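Local coordinates for protein ATP phosphoribosyltransferase (Thermotoga maritima, PDB 1O63) that probably catalyses the condensation of ATP with 5-phosphoribose 1-diphosphate, the first step of histidine biosynthesis, at residues L3-P8 with K38-F43; A59-C64 with V174-V179; P83-R88 with I167-T172; A92-R97 with N159-L164; K104-K109 with S143-D148. All coordinates share one frame; numbering follows the deposited sequence.

Contact 1: residues L3-P8 with K38-F43; sequences LKLAIP and KDIVCF
F43 N donates to L5 O over 2.7 Å, the shortest rung of a parallel ladder in which K4 faces V41, L5 faces C42 and A6 faces F43. L5 N reaches V41 O at 2.8 Å, so L5 grips the residues before and after C42 with its own amide and carbonyl. I7 N to F43 O and V41 N to L3 O extend the ladder in the two directions. Just before strand 40-45 begins, L3 N binds D39 O at 3.1 Å, with the donor well above the carbonyl plane. K4 and A6 turn their backbone bonds the other way, to D60, I61 and F63 on the neighbouring strand.

Side chains divide by sheet face. With K4, A6 and V41 lies F43, whose CE1 sits 3.9 Å from K4 CG as the two chains cross obliquely; F43 also packs on A140 of the second subunit. On the face of L5 and C42 the contact is apolar. I40 is extended at both torsions (chi1 -180°, chi2 -176°), which carries CD1 out to 3.9 Å from L5 CD2. I7 CG1 rests 3.8 Å from C42 CB, with the sulfur close alongside. L20 of helix 13-23 covers L5 and C42, and F191 of helix 185-204 covers L3 and L5.

No polar side-chain group bonds across. Directed main-chain bonds set the register of these two strands, while buried carbon and sulfur surfaces join them to the helices of this PBP-like domain.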
# COMPACT_ATOMS: atom_id res chain seq x y z
N LEU A 3 18.68 11.54 -18.71
CA LEU A 3 18.52 11.16 -17.29
C LEU A 3 17.16 10.55 -17.02
O LEU A 3 16.15 10.98 -17.57
CB LEU A 3 18.74 12.37 -16.40
CG LEU A 3 20.19 12.92 -16.37
CD1 LEU A 3 20.26 14.11 -15.47
CD2 LEU A 3 21.15 11.81 -15.90
N LYS A 4 17.12 9.52 -16.19
CA LYS A 4 15.83 8.90 -15.84
C LYS A 4 15.52 9.21 -14.37
O LYS A 4 16.37 8.90 -13.54
CB LYS A 4 15.92 7.37 -16.02
CG LYS A 4 15.67 6.95 -17.48
CD LYS A 4 16.77 5.98 -17.91
CE LYS A 4 16.67 5.67 -19.40
NZ LYS A 4 15.79 4.49 -19.65
N LEU A 5 14.38 9.84 -14.12
CA LEU A 5 14.02 10.20 -12.74
C LEU A 5 12.86 9.35 -12.22
O LEU A 5 11.92 9.07 -12.99
CB LEU A 5 13.65 11.68 -12.68
CG LEU A 5 14.77 12.69 -12.42
CD1 LEU A 5 15.95 12.50 -13.34
CD2 LEU A 5 14.24 14.12 -12.51
N ALA A 6 12.94 8.93 -10.95
CA ALA A 6 11.84 8.16 -10.34
C ALA A 6 11.11 9.15 -9.40
O ALA A 6 11.71 9.59 -8.43
CB ALA A 6 12.41 7.00 -9.53
N ILE A 7 9.92 9.54 -9.77
CA ILE A 7 9.13 10.56 -9.09
C ILE A 7 8.00 9.93 -8.27
O ILE A 7 7.28 9.04 -8.75
CB ILE A 7 8.55 11.54 -10.11
CG1 ILE A 7 9.55 12.01 -11.16
CG2 ILE A 7 7.88 12.73 -9.42
CD1 ILE A 7 10.88 12.53 -10.67
N PRO A 8 7.90 10.29 -7.02
CA PRO A 8 6.92 9.77 -6.09
C PRO A 8 5.53 10.34 -6.29
O PRO A 8 5.32 11.55 -6.18
CB PRO A 8 7.47 10.22 -4.73
CG PRO A 8 8.10 11.56 -5.06
CD PRO A 8 8.77 11.35 -6.40
N LYS A 38 12.96 16.36 -23.46
CA LYS A 38 14.31 16.39 -24.03
C LYS A 38 15.29 16.07 -22.90
O LYS A 38 15.33 16.77 -21.89
CB LYS A 38 14.60 17.79 -24.58
CG LYS A 38 16.05 18.15 -24.74
CD LYS A 38 16.25 19.65 -24.88
CE LYS A 38 15.36 20.25 -25.96
NZ LYS A 38 15.90 21.55 -26.45
N ASP A 39 16.06 15.01 -23.08
CA ASP A 39 17.09 14.65 -22.12
C ASP A 39 16.56 14.21 -20.75
O ASP A 39 17.36 14.11 -19.81
CB ASP A 39 18.04 15.83 -21.93
CG ASP A 39 18.64 16.40 -23.20
OD1 ASP A 39 19.12 17.56 -23.13
OD2 ASP A 39 18.61 15.73 -24.26
N ILE A 40 15.28 13.95 -20.61
CA ILE A 40 14.72 13.54 -19.33
C ILE A 40 13.45 12.70 -19.48
O ILE A 40 12.51 13.07 -20.19
CB ILE A 40 14.42 14.72 -18.39
CG1 ILE A 40 13.83 14.17 -17.07
CG2 ILE A 40 13.42 15.67 -19.03
CD1 ILE A 40 13.42 15.26 -16.11
N VAL A 41 13.44 11.58 -18.77
CA VAL A 41 12.25 10.72 -18.71
C VAL A 41 11.90 10.57 -17.22
O VAL A 41 12.79 10.28 -16.42
CB VAL A 41 12.54 9.34 -19.29
CG1 VAL A 41 11.45 8.33 -18.96
CG2 VAL A 41 12.74 9.42 -20.80
N CYS A 42 10.63 10.82 -16.88
CA CYS A 42 10.22 10.66 -15.49
C CYS A 42 9.34 9.41 -15.36
O CYS A 42 8.32 9.33 -16.04
CB CYS A 42 9.41 11.87 -15.00
SG CYS A 42 10.42 13.34 -14.71
N PHE A 43 9.75 8.51 -14.47
CA PHE A 43 8.88 7.37 -14.12
C PHE A 43 8.03 7.82 -12.92
O PHE A 43 8.61 8.22 -11.91
CB PHE A 43 9.75 6.18 -13.77
CG PHE A 43 10.66 5.70 -14.88
CD1 PHE A 43 12.01 5.45 -14.61
CD2 PHE A 43 10.19 5.46 -16.14
CE1 PHE A 43 12.82 4.97 -15.63
CE2 PHE A 43 10.99 4.97 -17.16
CZ PHE A 43 12.34 4.76 -16.90

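Contact 2: residues A59-C64 with V174-V179; sequences ADIGFC and VVVNPV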
# COMPACT_ATOMS: atom_id res chain seq x y z
N ALA A 59 16.57 3.74 -13.04
CA ALA A 59 16.48 5.18 -12.87
C ALA A 59 17.84 5.71 -12.34
O ALA A 59 18.54 4.99 -11.64
CB ALA A 59 15.39 5.51 -11.85
N ASP A 60 18.15 6.95 -12.65
CA ASP A 60 19.37 7.60 -12.20
C ASP A 60 19.14 8.38 -10.91
O ASP A 60 19.99 8.37 -10.02
CB ASP A 60 19.84 8.60 -13.29
CG ASP A 60 20.21 7.84 -14.58
OD1 ASP A 60 21.01 6.90 -14.46
OD2 ASP A 60 19.72 8.22 -15.65
N ILE A 61 18.09 9.20 -10.86
CA ILE A 61 17.82 10.05 -9.69
C ILE A 61 16.38 9.83 -9.23
O ILE A 61 15.51 9.64 -10.08
CB ILE A 61 18.06 11.52 -10.00
CG1 ILE A 61 19.56 11.75 -10.37
CG2 ILE A 61 17.73 12.44 -8.81
CD1 ILE A 61 19.74 13.01 -11.20
N GLY A 62 16.13 9.90 -7.93
CA GLY A 62 14.76 9.78 -7.43
C GLY A 62 14.54 10.68 -6.21
O GLY A 62 15.43 11.44 -5.80
N PHE A 63 13.28 10.77 -5.81
CA PHE A 63 12.82 11.56 -4.69
C PHE A 63 11.81 10.73 -3.85
O PHE A 63 11.01 10.01 -4.43
CB PHE A 63 12.13 12.85 -5.12
CG PHE A 63 12.93 13.67 -6.10
CD1 PHE A 63 12.91 13.38 -7.45
CD2 PHE A 63 13.76 14.69 -5.66
CE1 PHE A 63 13.65 14.08 -8.37
CE2 PHE A 63 14.54 15.40 -6.56
CZ PHE A 63 14.48 15.10 -7.91
N CYS A 64 11.95 10.83 -2.54
CA CYS A 64 11.01 10.15 -1.65
C CYS A 64 11.05 10.79 -0.26
O CYS A 64 11.95 11.56 0.06
CB CYS A 64 11.28 8.65 -1.59
SG CYS A 64 12.97 8.22 -1.10
N VAL A 174 16.44 13.81 -2.03
CA VAL A 174 16.88 13.42 -3.38
C VAL A 174 17.88 12.27 -3.22
O VAL A 174 18.75 12.31 -2.33
CB VAL A 174 17.44 14.56 -4.19
CG1 VAL A 174 18.53 15.31 -3.43
CG2 VAL A 174 18.03 14.06 -5.53
N VAL A 175 17.71 11.21 -4.02
CA VAL A 175 18.53 10.02 -3.91
C VAL A 175 19.07 9.65 -5.29
O VAL A 175 18.36 9.86 -6.29
CB VAL A 175 17.81 8.81 -3.31
CG1 VAL A 175 17.77 8.92 -1.78
CG2 VAL A 175 16.41 8.62 -3.88
N VAL A 176 20.31 9.19 -5.36
CA VAL A 176 20.93 8.93 -6.66
C VAL A 176 21.42 7.49 -6.74
O VAL A 176 22.05 7.00 -5.81
CB VAL A 176 22.12 9.89 -6.89
CG1 VAL A 176 22.90 9.56 -8.17
CG2 VAL A 176 21.68 11.36 -7.00
N ASN A 177 21.20 6.85 -7.88
CA ASN A 177 21.76 5.50 -8.11
C ASN A 177 23.28 5.64 -8.20
O ASN A 177 23.81 6.40 -9.00
CB ASN A 177 21.17 5.00 -9.43
CG ASN A 177 21.76 3.73 -9.99
OD1 ASN A 177 22.51 3.01 -9.34
ND2 ASN A 177 21.38 3.43 -11.23
N PRO A 178 24.02 4.97 -7.33
CA PRO A 178 25.47 5.05 -7.30
C PRO A 178 26.16 4.73 -8.61
O PRO A 178 27.22 5.28 -8.93
CB PRO A 178 25.89 4.06 -6.22
CG PRO A 178 24.68 3.30 -5.84
CD PRO A 178 23.48 4.10 -6.26
N VAL A 179 25.65 3.80 -9.39
CA VAL A 179 26.23 3.48 -10.69
C VAL A 179 26.10 4.64 -11.66
O VAL A 179 27.03 4.94 -12.42
CB VAL A 179 25.57 2.23 -11.31
CG1 VAL A 179 26.04 2.02 -12.73
CG2 VAL A 179 25.84 1.00 -10.46
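G62 N donates to V175 O at 2.8 Å, lying in the plane of that carbonyl, and V175 N returns a bond to G62 O at 2.9 Å, from above the carbonyl plane. The two residues form the hydrogen-bonded pair of an antiparallel ladder, between the non-hydrogen-bonded pairs I61-V176 and F63-V174. V175 CG2, between its backbone N and carbonyl carbon (chi1 -81° for CG1), lies 3.5 Å from G62 O, over a glycine that brings no side chain.

Here strand 161-176 ends in the domain that also holds strands 4-8 and 61-65, running against strand 61-65 in the central sheet of a PBP-like fold. N177 closes the ladder and starts the next helix. Its backbone N binds D60 O at 2.9 Å. CG is anti to that N (chi1 171°), and the amide bonds at both ends: ND2 makes a bent bond to A59 O (3.3 Å, 142°), while OD1 accepts from V179 N as the N-cap of helix 178-183. D60 OD1 bonds to S180 of the same helix, while OD2 forms a salt bridge with K184, just past it, and accepts K4 N.

On the face bearing I61 and F63 the side chains lie side by side. I61 CG2 touches V174 CG2 at 3.7 Å, and its CG1 branch goes to V176 CG2. F63 sets CE2 3.8 Å from V174 CB, and L192 of helix 185-204 packs on I61 and V176.

Contact 3: residues P83-R88 with I167-T172; sequences PTNISR and IFVIRT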
# COMPACT_ATOMS: atom_id res chain seq x y z
N PRO A 83 14.90 21.29 2.29
CA PRO A 83 14.38 21.87 3.48
C PRO A 83 12.99 21.61 3.97
O PRO A 83 12.78 21.35 5.19
CB PRO A 83 14.56 23.39 3.23
CG PRO A 83 15.74 23.48 2.35
CD PRO A 83 15.72 22.27 1.49
N THR A 84 11.96 21.90 3.20
CA THR A 84 10.57 21.87 3.61
C THR A 84 10.14 20.72 4.49
O THR A 84 10.16 19.55 4.13
CB THR A 84 9.66 21.95 2.37
OG1 THR A 84 10.27 22.89 1.46
CG2 THR A 84 8.27 22.43 2.73
N ASN A 85 9.61 21.05 5.69
CA ASN A 85 9.01 20.02 6.54
C ASN A 85 7.63 19.71 5.97
O ASN A 85 6.79 20.62 5.88
CB ASN A 85 8.86 20.53 7.97
CG ASN A 85 10.18 20.77 8.67
OD1 ASN A 85 11.20 20.15 8.38
ND2 ASN A 85 10.17 21.69 9.64
N ILE A 86 7.38 18.47 5.56
CA ILE A 86 6.06 18.14 5.03
C ILE A 86 5.10 17.68 6.14
O ILE A 86 3.91 17.97 6.14
CB ILE A 86 6.15 16.94 4.05
CG1 ILE A 86 7.29 17.10 3.08
CG2 ILE A 86 4.80 16.72 3.37
CD1 ILE A 86 7.26 18.31 2.19
N SER A 87 5.61 16.71 6.92
CA SER A 87 4.77 16.11 7.97
C SER A 87 5.64 15.54 9.07
O SER A 87 6.84 15.82 9.12
CB SER A 87 3.93 15.00 7.32
OG SER A 87 4.76 14.15 6.55
N ARG A 88 5.03 14.82 10.01
CA ARG A 88 5.75 14.25 11.14
C ARG A 88 5.33 12.77 11.34
O ARG A 88 4.16 12.47 11.30
CB ARG A 88 5.42 14.97 12.44
CG ARG A 88 5.86 16.42 12.58
CD ARG A 88 5.17 17.06 13.80
NE ARG A 88 3.81 17.45 13.49
CZ ARG A 88 2.82 17.70 14.33
NH1 ARG A 88 2.98 17.59 15.64
NH2 ARG A 88 1.63 18.07 13.86
N ILE A 167 8.47 11.25 16.46
CA ILE A 167 9.60 10.33 16.19
C ILE A 167 10.59 10.95 15.22
O ILE A 167 11.79 10.74 15.30
CB ILE A 167 9.10 8.97 15.69
CG1 ILE A 167 8.13 8.36 16.73
CG2 ILE A 167 10.28 8.04 15.44
CD1 ILE A 167 7.43 7.11 16.29
N PHE A 168 10.09 11.60 14.16
CA PHE A 168 10.96 12.30 13.24
C PHE A 168 10.11 13.17 12.33
O PHE A 168 8.92 12.89 12.06
CB PHE A 168 11.92 11.46 12.42
CG PHE A 168 11.34 10.37 11.60
CD1 PHE A 168 10.76 10.64 10.36
CD2 PHE A 168 11.37 9.05 12.03
CE1 PHE A 168 10.23 9.62 9.60
CE2 PHE A 168 10.82 8.03 11.28
CZ PHE A 168 10.25 8.31 10.05
N VAL A 169 10.78 14.22 11.87
CA VAL A 169 10.13 15.14 10.93
C VAL A 169 10.33 14.57 9.53
O VAL A 169 11.36 13.95 9.30
CB VAL A 169 10.77 16.53 11.03
CG1 VAL A 169 10.40 17.39 9.83
CG2 VAL A 169 10.34 17.18 12.35
N ILE A 170 9.32 14.66 8.68
CA ILE A 170 9.37 14.08 7.35
C ILE A 170 9.53 15.17 6.29
O ILE A 170 8.77 16.14 6.24
CB ILE A 170 8.12 13.26 7.03
CG1 ILE A 170 8.10 11.97 7.90
CG2 ILE A 170 8.07 12.86 5.55
CD1 ILE A 170 6.66 11.46 8.02
N ARG A 171 10.51 14.96 5.43
CA ARG A 171 10.80 15.90 4.35
C ARG A 171 10.97 15.10 3.05
O ARG A 171 11.04 13.89 3.06
CB ARG A 171 12.18 16.55 4.61
CG ARG A 171 12.39 17.10 5.99
CD ARG A 171 13.68 17.91 6.10
NE ARG A 171 13.60 18.84 7.24
CZ ARG A 171 13.81 18.43 8.49
NH1 ARG A 171 14.07 17.16 8.74
NH2 ARG A 171 13.71 19.32 9.46
N THR A 172 11.20 15.83 1.97
CA THR A 172 11.54 15.23 0.68
C THR A 172 13.05 15.03 0.65
O THR A 172 13.77 15.86 1.21
CB THR A 172 11.13 16.18 -0.45
OG1 THR A 172 9.72 16.44 -0.26
CG2 THR A 172 11.37 15.60 -1.82
O HOH W 1 11.71 18.73 2.19
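I86 and S87 both face I170 across an antiparallel pairing in which two long strands, 81-94 and 161-176, run together between the two lobes of the chain. I170 O takes both amides, I86 N at 2.8 Å and S87 N at the longer 3.3 Å, and I170 N gives its hydrogen to S87 O at 2.8 Å. Two residues set against one make a classic beta bulge. A second bulge follows at I167 and F168, which both face M89.

A pair of strands joining the lobes is the kind of connection seen in type II periplasmic binding proteins, to whose clan this family belongs; such connections commonly serve there as hinges, and the irregular pairing here is consistent with a similar place in this enzyme.

Beyond the first bulge the strands part, and side chains and solvent take over. R171 has its chain extended from CG to NE, and P83 O lies at the guanidinium edge, near its plane, accepting a weak bond from NE at 3.3 Å. N85 OD1 sits over a face of the same group, 2.9 Å from R171 NH2 but badly angled for a hydrogen bond, with the amide plane turned 65° from the guanidinium. One water bridges T84 O and T172 N, donating to the first and accepting from the second.

S87 OG, between its backbone N and carbonyl carbon (chi1 50°), presses on I170 CB at 3.5 Å. R88 forms its salt bridge with E166, through NH1, while I86 CD1 approaches T172 OG1 at 3.9 Å.

Contact 4: residues A92-R97 with N159-L164; sequences AGPKGR and NNLEIL
E162 and G93 exchange two backbone hydrogen bonds: E162 N to G93 O is short and straight at 2.7 Å (172°), and G93 N to E162 O is longer at 3.1 Å. K95 N adds a third, to N160 O at 3.0 Å, past the last bridge of the ladder. C-H groups back up the same oxygens, with A92 CA 3.2 Å from E162 O and L161 CA turned to G93 O.

Apolar contacts flank these bonds. L164 lays CD1 3.8 Å from G93 N, over a residue with no side chain. L161 CD2 comes against the G93-P94 peptide, 3.7 Å from P94 N, and L156 of helix 154-158 packs on L161.

The charged side chains meet through their carbons. K95 CG, anti to its backbone N (chi1 -158°), sits 3.5 Å from E162 CB as the two chains cross at about a right angle. Their charged ends do not meet, since K95 NZ stays 6.2 Å from E162 OE2.

Beyond the pairing, R97 N bonds to P94 O and closes a type II beta turn, with G96 at positive phi in its third position. Just before the partner strand, N160, also at positive phi, is the C-prime residue of a Schellman motif ending helix 154-158. The chain thus passes from helix straight into strand where 81-94 and 161-176 finish their pairing, within the second alpha/beta lobe of this PBP-like fold.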
# COMPACT_ATOMS: atom_id res chain seq x y z
N ALA A 92 1.11 7.83 18.73
CA ALA A 92 -0.16 8.37 19.24
C ALA A 92 -1.00 7.27 19.90
O ALA A 92 -0.86 6.08 19.64
CB ALA A 92 -0.96 9.03 18.14
N GLY A 93 -1.94 7.73 20.75
CA GLY A 93 -2.82 6.77 21.46
C GLY A 93 -4.04 7.51 22.03
O GLY A 93 -4.10 8.73 21.99
N PRO A 94 -4.99 6.78 22.55
CA PRO A 94 -6.22 7.38 23.11
C PRO A 94 -5.86 8.49 24.06
O PRO A 94 -4.97 8.29 24.92
CB PRO A 94 -6.87 6.20 23.83
CG PRO A 94 -6.45 5.01 23.00
CD PRO A 94 -5.00 5.30 22.66
N LYS A 95 -6.42 9.69 23.92
CA LYS A 95 -6.04 10.76 24.83
C LYS A 95 -6.39 10.43 26.28
O LYS A 95 -7.50 10.02 26.58
CB LYS A 95 -6.63 12.13 24.48
CG LYS A 95 -5.79 13.24 25.12
CD LYS A 95 -6.53 14.53 25.30
CE LYS A 95 -6.37 15.46 24.11
NZ LYS A 95 -7.00 16.80 24.39
N GLY A 96 -5.39 10.60 27.16
CA GLY A 96 -5.52 10.31 28.56
C GLY A 96 -5.03 8.93 28.94
O GLY A 96 -4.60 8.71 30.10
N ARG A 97 -5.03 7.95 28.03
CA ARG A 97 -4.68 6.60 28.45
C ARG A 97 -3.22 6.43 28.78
O ARG A 97 -2.85 5.91 29.86
CB ARG A 97 -5.21 5.54 27.50
CG ARG A 97 -5.44 4.20 28.18
CD ARG A 97 -5.91 3.12 27.23
NE ARG A 97 -7.20 3.41 26.62
CZ ARG A 97 -7.68 2.77 25.55
NH1 ARG A 97 -8.87 3.10 25.06
NH2 ARG A 97 -6.96 1.81 24.99
N ASN A 159 -10.27 11.84 16.11
CA ASN A 159 -10.44 10.45 16.51
C ASN A 159 -10.07 10.26 17.97
O ASN A 159 -9.81 9.14 18.41
CB ASN A 159 -9.61 9.52 15.62
CG ASN A 159 -10.24 9.44 14.23
OD1 ASN A 159 -11.18 8.66 14.05
ND2 ASN A 159 -9.75 10.25 13.30
N ASN A 160 -9.90 11.36 18.69
CA ASN A 160 -9.56 11.35 20.10
C ASN A 160 -8.23 10.68 20.41
O ASN A 160 -8.05 10.12 21.49
CB ASN A 160 -10.68 10.69 20.93
CG ASN A 160 -11.94 11.53 20.92
OD1 ASN A 160 -13.07 11.02 20.86
ND2 ASN A 160 -11.77 12.84 20.97
N LEU A 161 -7.31 10.69 19.45
CA LEU A 161 -5.96 10.19 19.66
C LEU A 161 -5.09 11.40 20.01
O LEU A 161 -5.33 12.47 19.45
CB LEU A 161 -5.41 9.49 18.42
CG LEU A 161 -6.21 8.24 18.00
CD1 LEU A 161 -5.65 7.61 16.74
CD2 LEU A 161 -6.26 7.25 19.14
N GLU A 162 -4.18 11.23 20.93
CA GLU A 162 -3.25 12.29 21.31
C GLU A 162 -1.85 11.93 20.81
O GLU A 162 -1.49 10.75 20.82
CB GLU A 162 -3.21 12.41 22.84
CG GLU A 162 -1.95 12.89 23.46
CD GLU A 162 -1.94 13.10 24.95
OE1 GLU A 162 -2.36 12.21 25.72
OE2 GLU A 162 -1.48 14.19 25.39
N ILE A 163 -1.05 12.95 20.53
CA ILE A 163 0.34 12.73 20.14
C ILE A 163 1.20 12.52 21.37
O ILE A 163 1.39 13.41 22.20
CB ILE A 163 0.88 13.91 19.31
CG1 ILE A 163 0.20 13.96 17.94
CG2 ILE A 163 2.39 13.77 19.17
CD1 ILE A 163 0.49 15.24 17.15
N LEU A 164 1.71 11.29 21.53
CA LEU A 164 2.51 10.96 22.70
C LEU A 164 3.99 11.23 22.50
O LEU A 164 4.72 11.32 23.50
CB LEU A 164 2.32 9.47 23.07
CG LEU A 164 0.85 9.00 23.08
CD1 LEU A 164 0.77 7.53 23.47
CD2 LEU A 164 0.01 9.85 24.00

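Contact 5: residues K104-K109 with S143-D148; sequences KRIATK and SDLIVD
The R105 guanidinium has S143 CA over one face, 3.7 Å above the plane and offset toward the rim, and the D144 carboxylate at its edge. R105 NE makes a weak salt-bridge bond to D144 OD2 at 3.3 Å, the two flat groups turned 65° from each other. NH2 is held too, bonding to G141 O.

This cluster lies at the start of 104-108 and 145-150, neighbouring parallel strands in the mixed sheet of the second alpha/beta lobe of a PBP-like fold. D144 OD2 also accepts R105 N, at 3.1 Å, on its anti lone pair, so one oxygen grips both backbone and side chain of the arginine. In return R105 O collects D144 N and L145 N, the former at 2.9 Å from above the carbonyl plane.

Further along, L145 O takes A107 N and, from the loop just before its own strand, S143 OG at 2.8 Å. The serine hydroxyl lies between its backbone N and carbonyl carbon (chi1 75°), near A107 CB. On the face covered by helix 111-121, I106 CG2 meets V147 CG2 at 3.8 Å, and T114 of that helix touches both.

Where the strands separate, T108 OG1 donates to V147 O over 2.9 Å and also pairs with F110 N. V147 O also accepts from a water that takes K109 N at 2.8 Å and donates weakly to D148 OD1.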
# COMPACT_ATOMS: atom_id res chain seq x y z
N LYS A 104 3.44 -3.71 24.40
CA LYS A 104 2.63 -2.67 23.75
C LYS A 104 2.19 -3.08 22.36
O LYS A 104 3.00 -3.43 21.50
CB LYS A 104 3.41 -1.36 23.76
CG LYS A 104 3.74 -0.89 25.19
CD LYS A 104 5.22 -0.49 25.28
CE LYS A 104 5.52 0.15 26.62
NZ LYS A 104 5.55 -0.89 27.69
N ARG A 105 0.87 -3.08 22.12
CA ARG A 105 0.36 -3.42 20.79
C ARG A 105 0.32 -2.12 19.95
O ARG A 105 -0.26 -1.13 20.40
CB ARG A 105 -1.06 -4.00 20.89
CG ARG A 105 -1.15 -5.31 21.68
CD ARG A 105 -2.60 -5.83 21.69
NE ARG A 105 -3.54 -4.78 22.03
CZ ARG A 105 -4.82 -4.71 21.68
NH1 ARG A 105 -5.56 -3.68 22.05
NH2 ARG A 105 -5.39 -5.68 20.98
N ILE A 106 1.12 -2.07 18.89
CA ILE A 106 1.21 -0.86 18.07
C ILE A 106 0.86 -1.21 16.61
O ILE A 106 1.58 -2.03 16.03
CB ILE A 106 2.63 -0.26 18.06
CG1 ILE A 106 3.19 -0.19 19.50
CG2 ILE A 106 2.65 1.09 17.39
CD1 ILE A 106 4.60 0.36 19.60
N ALA A 107 -0.17 -0.55 16.09
CA ALA A 107 -0.55 -0.68 14.68
C ALA A 107 0.21 0.36 13.88
O ALA A 107 0.42 1.47 14.37
CB ALA A 107 -2.05 -0.37 14.51
N THR A 108 0.61 0.00 12.65
CA THR A 108 1.37 1.00 11.86
C THR A 108 1.52 0.51 10.42
O THR A 108 1.43 -0.71 10.18
CB THR A 108 2.78 1.15 12.48
OG1 THR A 108 3.56 2.09 11.75
CG2 THR A 108 3.51 -0.19 12.47
N LYS A 109 1.78 1.41 9.50
CA LYS A 109 2.18 1.10 8.15
C LYS A 109 3.71 1.01 8.06
O LYS A 109 4.27 0.67 7.00
CB LYS A 109 1.76 2.20 7.16
CG LYS A 109 0.28 2.51 7.16
CD LYS A 109 -0.13 3.24 5.90
CE LYS A 109 0.10 4.71 6.02
NZ LYS A 109 -0.61 5.50 4.96
N SER A 143 -5.20 -2.18 18.65
CA SER A 143 -3.91 -1.82 19.22
C SER A 143 -4.09 -0.85 20.38
O SER A 143 -5.17 -0.27 20.54
CB SER A 143 -2.98 -1.19 18.15
OG SER A 143 -3.35 0.14 17.85
N ASP A 144 -3.01 -0.71 21.14
CA ASP A 144 -3.00 0.24 22.24
C ASP A 144 -2.61 1.61 21.68
O ASP A 144 -3.07 2.67 22.09
CB ASP A 144 -2.00 -0.24 23.29
CG ASP A 144 -2.43 -1.55 23.95
OD1 ASP A 144 -3.44 -1.52 24.67
OD2 ASP A 144 -1.76 -2.59 23.78
N LEU A 145 -1.65 1.58 20.74
CA LEU A 145 -1.00 2.74 20.22
C LEU A 145 -0.81 2.61 18.69
O LEU A 145 -0.94 1.54 18.14
CB LEU A 145 0.44 2.92 20.79
CG LEU A 145 0.61 2.97 22.30
CD1 LEU A 145 2.07 2.73 22.72
CD2 LEU A 145 0.13 4.28 22.89
N ILE A 146 -0.54 3.75 18.07
CA ILE A 146 -0.18 3.71 16.65
C ILE A 146 1.10 4.50 16.42
O ILE A 146 1.46 5.32 17.27
CB ILE A 146 -1.26 4.28 15.71
CG1 ILE A 146 -1.44 5.77 16.00
CG2 ILE A 146 -2.56 3.46 15.83
CD1 ILE A 146 -2.41 6.50 15.11
N VAL A 147 1.78 4.18 15.32
CA VAL A 147 2.91 5.01 14.87
C VAL A 147 2.50 5.43 13.45
O VAL A 147 2.28 4.54 12.62
CB VAL A 147 4.25 4.30 14.88
CG1 VAL A 147 5.28 5.04 14.04
CG2 VAL A 147 4.77 4.08 16.29
N ASP A 148 2.25 6.71 13.24
CA ASP A 148 1.72 7.12 11.92
C ASP A 148 2.10 8.56 11.61
O ASP A 148 2.60 9.30 12.46
CB ASP A 148 0.20 6.97 11.88
CG ASP A 148 -0.38 6.87 10.49
OD1 ASP A 148 0.39 6.76 9.51
OD2 ASP A 148 -1.62 6.90 10.35
O HOH W 2 1.04 3.99 10.14

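All five contacts lie in one continuous mixed sheet that spans both lobes. Contacts 1 and 2 share one lobe, their centres about 10 Å apart, and strands 4-8 and 61-65 join them directly through K4 O and D60 N. Contacts 4 and 5 pair off in the other lobe, about 11 Å apart between centres, with A92 O bound to I146 N. Contact 3 lies between, about 19 to 21 Å from the centres of contacts 2, 4 and 5; it shares both its strands with contact 4 and touches contact 5 where I167 CD1 meets V147 CG1 at 3.7 Å. In relatives of the PBP fold, ligands bind in the cleft between the lobes.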